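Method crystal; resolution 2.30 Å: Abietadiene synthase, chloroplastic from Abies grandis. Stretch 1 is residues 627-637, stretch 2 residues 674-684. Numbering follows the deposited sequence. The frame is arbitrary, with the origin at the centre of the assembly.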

# COMPACT_ATOMS: atom_id res chain seq x y z
N SER A 627 34.54 -7.65 -20.45
CA SER A 627 33.37 -7.10 -21.11
C SER A 627 32.25 -7.04 -20.07
O SER A 627 32.38 -7.60 -18.98
CB SER A 627 32.92 -7.99 -22.27
OG SER A 627 32.39 -9.21 -21.79
N PHE A 628 31.15 -6.38 -20.41
CA PHE A 628 30.02 -6.27 -19.50
C PHE A 628 29.48 -7.65 -19.10
O PHE A 628 29.43 -7.98 -17.92
CB PHE A 628 28.90 -5.44 -20.14
CG PHE A 628 27.74 -5.19 -19.23
CD1 PHE A 628 27.85 -4.32 -18.15
CD2 PHE A 628 26.53 -5.85 -19.42
CE1 PHE A 628 26.78 -4.10 -17.28
CE2 PHE A 628 25.45 -5.64 -18.56
CZ PHE A 628 25.58 -4.77 -17.49
N ASN A 629 29.06 -8.43 -20.09
CA ASN A 629 28.52 -9.77 -19.85
C ASN A 629 29.40 -10.63 -18.96
O ASN A 629 28.91 -11.27 -18.03
CB ASN A 629 28.28 -10.50 -21.17
CG ASN A 629 27.00 -10.06 -21.84
OD1 ASN A 629 26.77 -8.87 -22.04
ND2 ASN A 629 26.16 -11.03 -22.20
N GLU A 630 30.69 -10.67 -19.25
CA GLU A 630 31.58 -11.48 -18.44
C GLU A 630 31.68 -10.94 -17.03
O GLU A 630 31.64 -11.70 -16.07
CB GLU A 630 32.98 -11.57 -19.05
CG GLU A 630 33.96 -12.36 -18.18
CD GLU A 630 35.26 -12.70 -18.90
OE1 GLU A 630 35.94 -11.77 -19.38
OE2 GLU A 630 35.60 -13.89 -18.98
N TYR A 631 31.78 -9.62 -16.90
CA TYR A 631 31.88 -9.00 -15.59
C TYR A 631 30.62 -9.26 -14.77
O TYR A 631 30.69 -9.82 -13.67
CB TYR A 631 32.09 -7.49 -15.71
CG TYR A 631 31.99 -6.77 -14.37
CD1 TYR A 631 30.81 -6.13 -14.00
CD2 TYR A 631 33.06 -6.77 -13.47
CE1 TYR A 631 30.70 -5.50 -12.75
CE2 TYR A 631 32.96 -6.15 -12.23
CZ TYR A 631 31.77 -5.51 -11.88
OH TYR A 631 31.67 -4.89 -10.66
N ILE A 632 29.48 -8.86 -15.32
CA ILE A 632 28.21 -9.05 -14.63
C ILE A 632 27.96 -10.49 -14.18
O ILE A 632 27.45 -10.69 -13.09
CB ILE A 632 27.03 -8.55 -15.49
CG1 ILE A 632 26.71 -7.11 -15.10
CG2 ILE A 632 25.79 -9.41 -15.27
CD1 ILE A 632 26.38 -6.96 -13.61
N GLU A 633 28.31 -11.47 -15.00
CA GLU A 633 28.10 -12.86 -14.59
C GLU A 633 28.84 -13.20 -13.29
O GLU A 633 28.27 -13.85 -12.41
CB GLU A 633 28.52 -13.83 -15.70
CG GLU A 633 27.56 -13.84 -16.89
CD GLU A 633 26.10 -14.01 -16.48
OE1 GLU A 633 25.79 -14.95 -15.72
OE2 GLU A 633 25.26 -13.19 -16.93
N ASN A 634 30.10 -12.78 -13.17
CA ASN A 634 30.87 -13.03 -11.95
C ASN A 634 30.46 -12.08 -10.82
O ASN A 634 30.34 -12.49 -9.66
CB ASN A 634 32.37 -12.86 -12.22
CG ASN A 634 33.22 -13.23 -11.03
OD1 ASN A 634 33.31 -14.40 -10.66
ND2 ASN A 634 33.83 -12.24 -10.40
N ALA A 635 30.25 -10.81 -11.16
CA ALA A 635 29.88 -9.79 -10.19
C ALA A 635 28.50 -10.02 -9.56
O ALA A 635 28.26 -9.62 -8.42
CB ALA A 635 29.94 -8.40 -10.86
N SER A 636 27.61 -10.68 -10.29
CA SER A 636 26.27 -10.98 -9.78
C SER A 636 26.41 -11.93 -8.61
O SER A 636 25.53 -12.02 -7.75
CB SER A 636 25.40 -11.64 -10.86
OG SER A 636 25.19 -10.77 -11.95
N VAL A 637 27.52 -12.66 -8.59
CA VAL A 637 27.81 -13.61 -7.52
C VAL A 637 28.72 -13.01 -6.45
O VAL A 637 28.51 -13.22 -5.26
CB VAL A 637 28.47 -14.90 -8.09
CG1 VAL A 637 28.88 -15.80 -6.96
CG2 VAL A 637 27.49 -15.62 -9.01
N MET A 674 18.23 -11.58 -8.32
CA MET A 674 18.44 -10.91 -7.04
C MET A 674 19.88 -10.42 -7.03
O MET A 674 20.15 -9.26 -6.74
CB MET A 674 18.22 -11.89 -5.88
CG MET A 674 18.65 -11.35 -4.51
SD MET A 674 18.85 -12.66 -3.26
CE MET A 674 20.34 -13.40 -3.87
N GLY A 675 20.79 -11.33 -7.35
CA GLY A 675 22.20 -10.99 -7.39
C GLY A 675 22.48 -9.91 -8.42
O GLY A 675 23.25 -8.98 -8.16
N LEU A 676 21.86 -10.03 -9.59
CA LEU A 676 22.07 -9.05 -10.65
C LEU A 676 21.63 -7.66 -10.22
O LEU A 676 22.41 -6.71 -10.31
CB LEU A 676 21.32 -9.45 -11.93
CG LEU A 676 21.41 -8.48 -13.12
CD1 LEU A 676 22.86 -8.29 -13.51
CD2 LEU A 676 20.60 -9.03 -14.32
N THR A 677 20.40 -7.53 -9.73
CA THR A 677 19.93 -6.21 -9.31
C THR A 677 20.76 -5.62 -8.17
O THR A 677 21.00 -4.41 -8.13
CB THR A 677 18.44 -6.23 -8.86
OG1 THR A 677 18.28 -7.08 -7.72
CG2 THR A 677 17.55 -6.71 -10.00
N GLY A 678 21.21 -6.47 -7.24
CA GLY A 678 22.01 -5.98 -6.13
C GLY A 678 23.32 -5.43 -6.65
O GLY A 678 23.75 -4.34 -6.27
N ARG A 679 23.96 -6.19 -7.53
CA ARG A 679 25.23 -5.77 -8.10
C ARG A 679 25.13 -4.43 -8.83
O ARG A 679 25.96 -3.55 -8.63
CB ARG A 679 25.73 -6.79 -9.10
CG ARG A 679 27.05 -6.39 -9.76
CD ARG A 679 28.18 -6.83 -8.87
NE ARG A 679 28.87 -5.73 -8.22
CZ ARG A 679 29.71 -5.89 -7.20
NH1 ARG A 679 30.30 -4.83 -6.68
NH2 ARG A 679 29.94 -7.09 -6.69
N LEU A 680 24.13 -4.30 -9.69
CA LEU A 680 23.97 -3.07 -10.47
C LEU A 680 23.65 -1.82 -9.66
O LEU A 680 24.20 -0.75 -9.94
CB LEU A 680 22.89 -3.27 -11.55
CG LEU A 680 23.15 -4.38 -12.58
CD1 LEU A 680 22.07 -4.35 -13.65
CD2 LEU A 680 24.51 -4.18 -13.21
N VAL A 681 22.77 -1.93 -8.67
CA VAL A 681 22.45 -0.74 -7.88
C VAL A 681 23.70 -0.31 -7.13
O VAL A 681 24.02 0.87 -7.06
CB VAL A 681 21.30 -1.00 -6.88
CG1 VAL A 681 21.76 -1.88 -5.72
CG2 VAL A 681 20.77 0.33 -6.37
N ASN A 682 24.42 -1.30 -6.60
CA ASN A 682 25.66 -1.06 -5.86
C ASN A 682 26.70 -0.37 -6.74
O ASN A 682 27.35 0.58 -6.31
CB ASN A 682 26.20 -2.41 -5.35
CG ASN A 682 27.48 -2.27 -4.54
OD1 ASN A 682 28.52 -1.89 -5.07
ND2 ASN A 682 27.42 -2.60 -3.25
N ASP A 683 26.83 -0.84 -7.98
CA ASP A 683 27.81 -0.31 -8.93
C ASP A 683 27.49 1.09 -9.48
O ASP A 683 28.39 1.92 -9.59
CB ASP A 683 27.98 -1.29 -10.11
CG ASP A 683 29.03 -2.36 -9.83
OD1 ASP A 683 29.22 -2.74 -8.65
OD2 ASP A 683 29.65 -2.84 -10.79
N THR A 684 26.24 1.34 -9.83
CA THR A 684 25.88 2.65 -10.35
C THR A 684 26.16 3.73 -9.31
O THR A 684 26.38 4.90 -9.65
CB THR A 684 24.38 2.72 -10.72
OG1 THR A 684 23.60 2.38 -9.57
CG2 THR A 684 24.07 1.76 -11.86

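How do the two helices meet? Helix 628-637 and helix 674-684 cross at a steep angle, 103° between their N-to-C directions, with the axes 8.1 Å apart at closest approach. The backbones come nearest at Ser636 and Leu676, whose CA atoms lie 4.7 Å apart. The absence of a side chain at Gly675 leaves room for this approach: its CA lies 3.5 Å from Ser636 O in a CA-H...O contact. A CB there would point toward the first helix and clash with that same oxygen.

What does Arg679 do, the residue with the most covered surface? Its CA-to-CB bond points toward the first helix, and its side chain sits as a knob among Tyr631, Ile632, Ala635 and Ser636. The aliphatic part packs on Ile632, with CG of Arg679 3.9 Å from CD1 of Ile632. A salt bridge within its own helix, Arg679 NE to Asp683 OD1 at 3.0 Å, steadies the guanidinium, and Arg679 NH2 adds a weak hydrogen bond to Ala635 O at 3.5 Å. Tyr631 extends this polar cluster across the interface: its OH donates to Asp683 OD2 at 2.9 Å and also lies over one face of the guanidinium.

How is Ser636 accommodated so close to the second helix? Its hydroxyl turns back on its own helix, where Ser636 OG donates to Ile632 O at 2.5 Å. Its proton is used within its own helix, and the same OG lies 3.7 Å from Leu676 CD1.

Where is the apolar part of the contact? Ile632 bridges two leucines one helical turn apart: its CG2 lies 3.6 Å from Leu676 CD1, and its CD1 lies 3.4 Å from Leu680 CD2. These contacts form the apolar side of the interface, beside the polar cluster around Arg679.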